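Local coordinates for protein HpuA (PDB 5EC6) that binds haemoglobin as an outer-membrane lipoprotein receptor and probably takes part in acquiring iron from haem, at residues V22-S26 against P27-A31; D32-T35 against D36-Q39; A140-S143 against P144-V148. All coordinates share one frame; numbering follows the deposited sequence.

Interaction 1 of 3, residues V22-S26 against P27-A31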
ATOM      1  N   VAL A  22     -10.426   8.301  16.679  1.00 22.72           N
ATOM      2  CA  VAL A  22     -11.818   7.848  16.631  1.00 23.86           C
ATOM      3  C   VAL A  22     -12.202   7.066  17.869  1.00 23.04           C
ATOM      4  O   VAL A  22     -11.526   6.124  18.269  1.00 26.37           O
ATOM      5  CB  VAL A  22     -12.043   6.995  15.347  1.00 21.64           C
ATOM      6  CG1 VAL A  22     -13.482   6.498  15.260  1.00 23.04           C
ATOM      7  CG2 VAL A  22     -11.699   7.813  14.121  1.00 23.99           C
ATOM      8  N   ASP A  23     -13.319   7.427  18.525  1.00 25.64           N
ATOM      9  CA  ASP A  23     -13.699   6.662  19.702  1.00 26.04           C
ATOM     10  C   ASP A  23     -14.549   5.493  19.289  1.00 26.78           C
ATOM     11  O   ASP A  23     -15.779   5.566  19.181  1.00 27.72           O
ATOM     12  CB  ASP A  23     -14.429   7.542  20.721  1.00 31.08           C
ATOM     13  CG  ASP A  23     -14.976   6.761  21.886  1.00 33.50           C
ATOM     14  OD1 ASP A  23     -14.649   5.561  22.112  1.00 31.96           O
ATOM     15  OD2 ASP A  23     -15.771   7.387  22.597  1.00 41.26           O
ATOM     16  N   THR A  24     -13.888   4.358  19.094  1.00 25.16           N
ATOM     17  CA  THR A  24     -14.557   3.165  18.645  1.00 25.83           C
ATOM     18  C   THR A  24     -15.477   2.551  19.712  1.00 26.12           C
ATOM     19  O   THR A  24     -16.245   1.669  19.400  1.00 26.07           O
ATOM     20  CB  THR A  24     -13.559   2.112  18.171  1.00 26.80           C
ATOM     21  OG1 THR A  24     -12.803   1.671  19.302  1.00 28.89           O
ATOM     22  CG2 THR A  24     -12.628   2.714  17.112  1.00 26.50           C
ATOM     23  N   THR A  25     -15.427   3.031  20.955  1.00 27.18           N
ATOM     24  CA  THR A  25     -16.369   2.495  21.973  1.00 30.18           C
ATOM     25  C   THR A  25     -17.808   2.985  21.755  1.00 31.14           C
ATOM     26  O   THR A  25     -18.751   2.441  22.356  1.00 33.34           O
ATOM     27  CB  THR A  25     -15.934   2.823  23.434  1.00 30.49           C
ATOM     28  OG1 THR A  25     -16.106   4.221  23.718  1.00 31.60           O
ATOM     29  CG2 THR A  25     -14.472   2.403  23.664  1.00 35.85           C
ATOM     30  N   SER A  26     -17.986   3.979  20.869  1.00 29.13           N
ATOM     31  CA  SER A  26     -19.337   4.433  20.495  1.00 28.83           C
ATOM     32  C   SER A  26     -20.144   3.269  19.955  1.00 27.72           C
ATOM     33  O   SER A  26     -19.660   2.482  19.142  1.00 25.74           O
ATOM     34  CB  SER A  26     -19.269   5.552  19.435  1.00 29.17           C
ATOM     35  OG  SER A  26     -20.532   5.744  18.812  1.00 28.00           O
ATOM     36  N   PRO A  27     -21.428   3.152  20.363  1.00 25.98           N
ATOM     37  CA  PRO A  27     -22.286   2.137  19.784  1.00 26.67           C
ATOM     38  C   PRO A  27     -22.524   2.314  18.275  1.00 23.92           C
ATOM     39  O   PRO A  27     -22.975   1.403  17.621  1.00 28.16           O
ATOM     40  CB  PRO A  27     -23.598   2.262  20.590  1.00 29.63           C
ATOM     41  CG  PRO A  27     -23.565   3.614  21.164  1.00 29.73           C
ATOM     42  CD  PRO A  27     -22.140   4.056  21.276  1.00 30.02           C
ATOM     43  N   ASN A  28     -22.161   3.479  17.750  1.00 24.88           N
ATOM     44  CA  ASN A  28     -22.305   3.727  16.327  1.00 24.96           C
ATOM     45  C   ASN A  28     -21.098   3.247  15.525  1.00 23.04           C
ATOM     46  O   ASN A  28     -21.127   3.294  14.306  1.00 22.53           O
ATOM     47  CB  ASN A  28     -22.488   5.205  16.088  1.00 28.19           C
ATOM     48  CG  ASN A  28     -23.883   5.656  16.465  1.00 31.12           C
ATOM     49  OD1 ASN A  28     -24.827   4.876  16.393  1.00 35.91           O
ATOM     50  ND2 ASN A  28     -24.007   6.876  16.858  1.00 41.62           N
ATOM     51  N   ILE A  29     -20.050   2.791  16.212  1.00 23.21           N
ATOM     52  CA  ILE A  29     -18.840   2.318  15.524  1.00 23.43           C
ATOM     53  C   ILE A  29     -18.614   0.898  15.992  1.00 24.54           C
ATOM     54  O   ILE A  29     -18.317   0.705  17.167  1.00 29.08           O
ATOM     55  CB  ILE A  29     -17.656   3.229  15.833  1.00 23.68           C
ATOM     56  CG1 ILE A  29     -17.942   4.637  15.312  1.00 24.71           C
ATOM     57  CG2 ILE A  29     -16.353   2.686  15.193  1.00 26.00           C
ATOM     58  CD1 ILE A  29     -16.924   5.663  15.673  1.00 27.95           C
ATOM     59  N   VAL A  30     -18.824  -0.070  15.108  1.00 22.08           N
ATOM     60  CA  VAL A  30     -18.839  -1.475  15.439  1.00 23.85           C
ATOM     61  C   VAL A  30     -17.799  -2.262  14.628  1.00 25.30           C
ATOM     62  O   VAL A  30     -17.777  -2.242  13.402  1.00 21.35           O
ATOM     63  CB  VAL A  30     -20.206  -2.072  15.172  1.00 26.20           C
ATOM     64  CG1 VAL A  30     -20.275  -3.546  15.545  1.00 28.94           C
ATOM     65  CG2 VAL A  30     -21.272  -1.253  15.922  1.00 28.52           C
ATOM     66  N   ALA A  31     -16.951  -3.003  15.340  1.00 25.71           N
ATOM     67  CA  ALA A  31     -15.925  -3.764  14.681  1.00 25.99           C
ATOM     68  C   ALA A  31     -16.568  -4.822  13.819  1.00 25.44           C
ATOM     69  O   ALA A  31     -17.567  -5.473  14.200  1.00 26.42           O
ATOM     70  CB  ALA A  31     -14.974  -4.386  15.709  1.00 29.16           C
TER
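S26 and I29 meet in a local contact round a turn, on the surface, where the chain enters strand 29-31. S26 O accepts from I29 N at 3.0 Å and closes a type I beta turn from S26 to I29. The S26 hydroxyl adds a second bond in the same turn. Its OG lies opposite the backbone N (chi1 164°), which carries it over P27 to take the N-H of N28, with N28 N to S26 OG at 3.0 Å. This is an ST turn.

I29 turns its side chain back toward the preceding loop. CD1, at the end of its longer branch, meets V22 CG1 at 3.6 Å, the two side chains crossing at a slant. I29 CG2 lies 4.1 Å from T24 CB, and these two side chains cross at about a right angle. I29 and T24 both also rest on F52 of strand 48-57, and V22 and T24 reach L72 of strand 65-74.

Just before, a second type I turn runs from D23 to S26. D23 OD1 accepts from T25 N at 2.9 Å, above the carboxylate plane, and from the T25 hydroxyl, a short bond on the syn lone pair. The pairing with the T25 backbone N is an Asx turn. Two successive type I turns, sharing S26, carry the chain out and back in a tight loop and lead it into an outer strand of a small antiparallel sheet.

Interaction 2 of 3, residues D32-T35 against D36-Q39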
ATOM      1  N   ASP A  32     -16.030  -4.976  12.613  1.00 23.90           N
ATOM      2  CA  ASP A  32     -16.569  -5.894  11.634  1.00 26.72           C
ATOM      3  C   ASP A  32     -15.763  -7.197  11.709  1.00 29.98           C
ATOM      4  O   ASP A  32     -14.568  -7.220  11.368  1.00 27.55           O
ATOM      5  CB  ASP A  32     -16.506  -5.262  10.233  1.00 28.27           C
ATOM      6  CG  ASP A  32     -17.272  -6.048   9.192  1.00 31.68           C
ATOM      7  OD1 ASP A  32     -17.484  -7.261   9.386  1.00 35.34           O
ATOM      8  OD2 ASP A  32     -17.620  -5.465   8.143  1.00 32.05           O
ATOM      9  N   THR A  33     -16.416  -8.269  12.142  1.00 30.35           N
ATOM     10  CA  THR A  33     -15.740  -9.563  12.313  1.00 36.58           C
ATOM     11  C   THR A  33     -15.995 -10.539  11.155  1.00 36.06           C
ATOM     12  O   THR A  33     -15.580 -11.697  11.212  1.00 38.37           O
ATOM     13  CB  THR A  33     -16.201 -10.226  13.624  1.00 36.03           C
ATOM     14  OG1 THR A  33     -17.618 -10.267  13.617  1.00 39.64           O
ATOM     15  CG2 THR A  33     -15.749  -9.432  14.803  1.00 40.64           C
ATOM     16  N   SER A  34     -16.667 -10.081  10.114  1.00 32.74           N
ATOM     17  CA  SER A  34     -16.987 -10.943   8.982  1.00 33.32           C
ATOM     18  C   SER A  34     -15.714 -11.411   8.249  1.00 35.25           C
ATOM     19  O   SER A  34     -14.710 -10.661   8.126  1.00 31.92           O
ATOM     20  CB  SER A  34     -17.949 -10.237   8.039  1.00 35.30           C
ATOM     21  OG  SER A  34     -17.270  -9.307   7.201  1.00 35.66           O
ATOM     22  N   THR A  35     -15.744 -12.643   7.737  1.00 34.81           N
ATOM     23  CA  THR A  35     -14.572 -13.191   7.043  1.00 33.03           C
ATOM     24  C   THR A  35     -14.273 -12.380   5.790  1.00 33.28           C
ATOM     25  O   THR A  35     -13.113 -12.175   5.410  1.00 31.19           O
ATOM     26  CB  THR A  35     -14.752 -14.695   6.673  1.00 40.41           C
ATOM     27  OG1 THR A  35     -15.767 -14.807   5.683  1.00 41.47           O
ATOM     28  CG2 THR A  35     -15.143 -15.515   7.878  1.00 40.63           C
ATOM     29  N   ASP A  36     -15.335 -11.900   5.148  1.00 31.76           N
ATOM     30  CA  ASP A  36     -15.240 -11.150   3.930  1.00 33.48           C
ATOM     31  C   ASP A  36     -14.393  -9.866   4.073  1.00 28.58           C
ATOM     32  O   ASP A  36     -13.877  -9.343   3.068  1.00 30.93           O
ATOM     33  CB  ASP A  36     -16.679 -10.773   3.523  1.00 36.18           C
ATOM     34  CG  ASP A  36     -16.733  -9.870   2.321  1.00 44.61           C
ATOM     35  OD1 ASP A  36     -16.418 -10.358   1.214  1.00 47.34           O
ATOM     36  OD2 ASP A  36     -17.090  -8.671   2.473  1.00 48.60           O
ATOM     37  N   ARG A  37     -14.332  -9.318   5.280  1.00 26.71           N
ATOM     38  CA  ARG A  37     -13.696  -8.009   5.476  1.00 23.52           C
ATOM     39  C   ARG A  37     -12.380  -8.126   6.209  1.00 24.10           C
ATOM     40  O   ARG A  37     -11.781  -7.101   6.499  1.00 22.53           O
ATOM     41  CB  ARG A  37     -14.610  -7.024   6.227  1.00 22.61           C
ATOM     42  CG  ARG A  37     -15.799  -6.544   5.379  1.00 22.31           C
ATOM     43  CD  ARG A  37     -15.458  -5.439   4.419  1.00 23.87           C
ATOM     44  NE  ARG A  37     -15.189  -4.189   5.106  1.00 22.64           N
ATOM     45  CZ  ARG A  37     -14.535  -3.163   4.555  1.00 21.15           C
ATOM     46  NH1 ARG A  37     -14.006  -3.225   3.324  1.00 24.36           N
ATOM     47  NH2 ARG A  37     -14.356  -2.100   5.271  1.00 23.61           N
ATOM     48  N   GLU A  38     -11.911  -9.351   6.489  1.00 23.92           N
ATOM     49  CA  GLU A  38     -10.657  -9.543   7.201  1.00 25.56           C
ATOM     50  C   GLU A  38      -9.480  -8.881   6.482  1.00 21.55           C
ATOM     51  O   GLU A  38      -9.358  -8.940   5.258  1.00 22.96           O
ATOM     52  CB  GLU A  38     -10.343 -11.024   7.376  1.00 28.94           C
ATOM     53  CG  GLU A  38     -11.280 -11.735   8.353  1.00 36.48           C
ATOM     54  CD  GLU A  38     -11.013 -13.228   8.461  1.00 43.96           C
ATOM     55  OE1 GLU A  38     -10.232 -13.764   7.620  1.00 48.16           O
ATOM     56  OE2 GLU A  38     -11.592 -13.837   9.390  1.00 46.61           O
ATOM     57  N   GLN A  39      -8.670  -8.193   7.267  1.00 21.10           N
ATOM     58  CA  GLN A  39      -7.544  -7.423   6.720  1.00 19.54           C
ATOM     59  C   GLN A  39      -6.246  -8.110   7.185  1.00 20.01           C
ATOM     60  O   GLN A  39      -6.225  -8.781   8.200  1.00 22.17           O
ATOM     61  CB  GLN A  39      -7.576  -5.979   7.224  1.00 19.66           C
ATOM     62  CG  GLN A  39      -8.845  -5.222   6.861  1.00 19.69           C
ATOM     63  CD  GLN A  39      -8.944  -4.991   5.381  1.00 19.35           C
ATOM     64  OE1 GLN A  39      -8.115  -4.321   4.801  1.00 20.75           O
ATOM     65  NE2 GLN A  39      -9.910  -5.615   4.760  1.00 19.61           N
TER
HETATM   66  O   HOH W   1     -16.295  -3.103   7.390  1.00 25.94           O
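D32 opens an Asx turn that runs into a 3-10 turn, and R37 packs back against it. The contact lies in the loop between strands 29-31 and 40-43. D32 OD1 takes two donors: S34 N, at 3.0 Å from D32 OD1 and nearly in line with the C-O bond, and the S34 hydroxyl, on the syn side but tilted out of the carboxylate plane.

The other oxygen, D32 OD2, faces R37. It lies 3.5 Å from R37 CG, against the aliphatic part of the chain. The arginine chain is bent at chi2 (-81°) and chi3 (-70°), which brings NE round toward D32; the carboxylate and guanidinium planes stand 48° apart. The two charges do not pair directly, as D32 OD2 is 4.1 Å from R37 NE. A water joins them, donating to D32 OD2 and accepting from R37 NE, each at 2.8 Å, and it lies in the guanidinium plane. The S34 hydroxyl also touches R37 CG.

Backbone bonds from R37 N to S34 O and from E38 N to T35 O form the turn. Q39 NE2 bonds R37 O and T155 OG1.

The two D32 oxygens are used differently: OD1 holds the Asx turn, OD2 reaches the arginine through water. The nearby positive charge would probably stabilise the ionised carboxylate.

Interaction 3 of 3, residues A140-S143 against P144-V148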
ATOM      1  N   ALA A 140       2.743   5.448   7.389  1.00 16.66           N
ATOM      2  CA  ALA A 140       3.587   5.400   8.594  1.00 17.48           C
ATOM      3  C   ALA A 140       2.908   6.139   9.703  1.00 18.61           C
ATOM      4  O   ALA A 140       2.221   7.156   9.457  1.00 18.97           O
ATOM      5  CB  ALA A 140       4.937   6.034   8.343  1.00 18.57           C
ATOM      6  N   TRP A 141       3.162   5.661  10.922  1.00 18.20           N
ATOM      7  CA  TRP A 141       2.804   6.369  12.134  1.00 17.80           C
ATOM      8  C   TRP A 141       4.102   6.666  12.894  1.00 20.84           C
ATOM      9  O   TRP A 141       5.011   5.826  12.962  1.00 20.54           O
ATOM     10  CB  TRP A 141       1.867   5.530  12.955  1.00 18.09           C
ATOM     11  CG  TRP A 141       1.515   6.042  14.347  1.00 19.12           C
ATOM     12  CD1 TRP A 141       0.450   6.807  14.695  1.00 19.54           C
ATOM     13  CD2 TRP A 141       2.198   5.712  15.581  1.00 20.90           C
ATOM     14  NE1 TRP A 141       0.424   7.015  16.071  1.00 21.12           N
ATOM     15  CE2 TRP A 141       1.485   6.329  16.634  1.00 20.79           C
ATOM     16  CE3 TRP A 141       3.343   4.980  15.879  1.00 21.06           C
ATOM     17  CZ2 TRP A 141       1.885   6.218  17.962  1.00 21.52           C
ATOM     18  CZ3 TRP A 141       3.714   4.829  17.228  1.00 20.24           C
ATOM     19  CH2 TRP A 141       2.984   5.454  18.235  1.00 22.50           C
ATOM     20  N   MET A 142       4.163   7.865  13.447  1.00 19.80           N
ATOM     21  CA  MET A 142       5.295   8.259  14.304  1.00 22.00           C
ATOM     22  C   MET A 142       4.780   8.492  15.712  1.00 21.78           C
ATOM     23  O   MET A 142       3.781   9.187  15.869  1.00 21.28           O
ATOM     24  CB  MET A 142       5.962   9.502  13.760  1.00 24.29           C
ATOM     25  CG  MET A 142       7.078  10.007  14.667  1.00 26.68           C
ATOM     26  SD  MET A 142       7.698  11.618  14.120  1.00 32.71           S
ATOM     27  CE  MET A 142       8.793  10.880  12.960  1.00 31.57           C
ATOM     28  N   SER A 143       5.475   7.943  16.709  1.00 22.04           N
ATOM     29  CA  SER A 143       5.113   8.183  18.120  1.00 22.93           C
ATOM     30  C   SER A 143       5.539   9.596  18.578  1.00 22.00           C
ATOM     31  O   SER A 143       6.351  10.271  17.913  1.00 21.67           O
ATOM     32  CB  SER A 143       5.712   7.138  19.059  1.00 28.17           C
ATOM     33  OG  SER A 143       7.071   7.396  19.294  1.00 30.95           O
ATOM     34  N   PRO A 144       4.920  10.058  19.686  1.00 24.80           N
ATOM     35  CA  PRO A 144       5.447  11.275  20.316  1.00 26.21           C
ATOM     36  C   PRO A 144       6.936  11.167  20.652  1.00 25.10           C
ATOM     37  O   PRO A 144       7.645  12.192  20.631  1.00 27.62           O
ATOM     38  CB  PRO A 144       4.565  11.438  21.557  1.00 25.93           C
ATOM     39  CG  PRO A 144       3.766  10.225  21.692  1.00 26.51           C
ATOM     40  CD  PRO A 144       3.708   9.568  20.353  1.00 24.61           C
ATOM     41  N   SER A 145       7.418   9.962  20.900  1.00 25.21           N
ATOM     42  CA  SER A 145       8.876   9.754  21.070  1.00 25.27           C
ATOM     43  C   SER A 145       9.733   9.695  19.799  1.00 27.62           C
ATOM     44  O   SER A 145      10.945   9.507  19.880  1.00 30.85           O
ATOM     45  CB  SER A 145       9.133   8.586  22.007  1.00 28.95           C
ATOM     46  OG  SER A 145       8.718   7.360  21.421  1.00 41.74           O
ATOM     47  N   LYS A 146       9.107   9.840  18.633  1.00 26.01           N
ATOM     48  CA  LYS A 146       9.742   9.905  17.334  1.00 29.10           C
ATOM     49  C   LYS A 146      10.222   8.573  16.817  1.00 27.50           C
ATOM     50  O   LYS A 146      10.948   8.542  15.834  1.00 32.16           O
ATOM     51  CB  LYS A 146      10.912  10.895  17.275  1.00 32.82           C
ATOM     52  CG  LYS A 146      10.609  12.272  17.801  1.00 36.27           C
ATOM     53  CD  LYS A 146       9.538  12.928  17.000  1.00 37.20           C
ATOM     54  CE  LYS A 146       9.262  14.344  17.453  1.00 39.69           C
ATOM     55  NZ  LYS A 146       8.179  14.859  16.558  1.00 42.53           N
ATOM     56  N   THR A 147       9.804   7.482  17.420  1.00 26.67           N
ATOM     57  CA  THR A 147       9.961   6.181  16.777  1.00 26.37           C
ATOM     58  C   THR A 147       8.810   5.981  15.784  1.00 24.05           C
ATOM     59  O   THR A 147       7.751   6.579  15.937  1.00 24.48           O
ATOM     60  CB  THR A 147       9.975   5.078  17.816  1.00 29.90           C
ATOM     61  OG1 THR A 147       8.766   5.084  18.569  1.00 29.32           O
ATOM     62  CG2 THR A 147      11.141   5.289  18.773  1.00 31.38           C
ATOM     63  N   VAL A 148       9.038   5.150  14.772  1.00 19.78           N
ATOM     64  CA  VAL A 148       8.136   5.080  13.599  1.00 20.08           C
ATOM     65  C   VAL A 148       7.746   3.627  13.386  1.00 20.41           C
ATOM     66  O   VAL A 148       8.579   2.721  13.505  1.00 20.91           O
ATOM     67  CB  VAL A 148       8.861   5.667  12.351  1.00 20.99           C
ATOM     68  CG1 VAL A 148       8.065   5.496  11.050  1.00 21.27           C
ATOM     69  CG2 VAL A 148       9.108   7.141  12.541  1.00 22.76           C
TER
HETATM   70  O   HOH W   2       5.907  12.809  16.889  1.00 28.05           O
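S143 OG is held by two hydroxyls that follow it in the chain, those of S145 and T147. S145 OG lies 2.7 Å from S143 OG, and T147 OG1 lies 3.0 Å from S143 OG. In either bond the proton could sit on either partner. The serine oxygen stands between its own backbone N and carbonyl carbon (chi1 78°), which turns it inward over the loop, where both partners meet it.

The backbone bonds frame this hydroxyl cluster. S143 N donates to T147 O at 2.8 Å. S143 O accepts from K146 N at 2.9 Å and so closes a type I turn from S143 to K146. K146 then takes a positive phi of 76°. This is a 3:5 beta hairpin, a type I turn with a G1 bulge, and K146 sits at the bulge position. It connects the antiparallel strands 136-142 and 148-154. M142 and V148 form its non-hydrogen-bonded pair. Weak CA-H...O contacts run from V148 CA to W141 O and from M142 CA to T147 O.

On the face that carries M142 and V148, M142 CE reaches V148 CG2 at 3.8 Å. A140 CB comes to V148 CG1 from the neighbouring position on that face. V184 of strand 174-185 also touches A140, M142 and V148. M142 SD lies beside K146 CD at 3.7 Å, and the two side chains cross at a slant. A water takes a bond from K146 NZ and donates to S143 O, linking the lysine end to the turn. On the other face, the S143 backbone N sits over one side of the W141 ring, toward its rim.

From the N terminus, interaction 1 comes first and loops the chain into strand 29-31, at the edge of the small sheet with strands 48-57 and 65-74. Interaction 2 follows directly in sequence. It shapes the loop from that strand to strand 40-43, which pairs with strand 148-154. The chain therefore passes from the small sheet to the larger strand system here. Much later, interaction 3 closes the hairpin loop between strands 136-142 and 148-154, so it borders the strand that 40-43 joins. The three lie in series, and none nests or crosses. Interactions 1 and 2 have centres about 16 Å apart; interaction 3 touches neither.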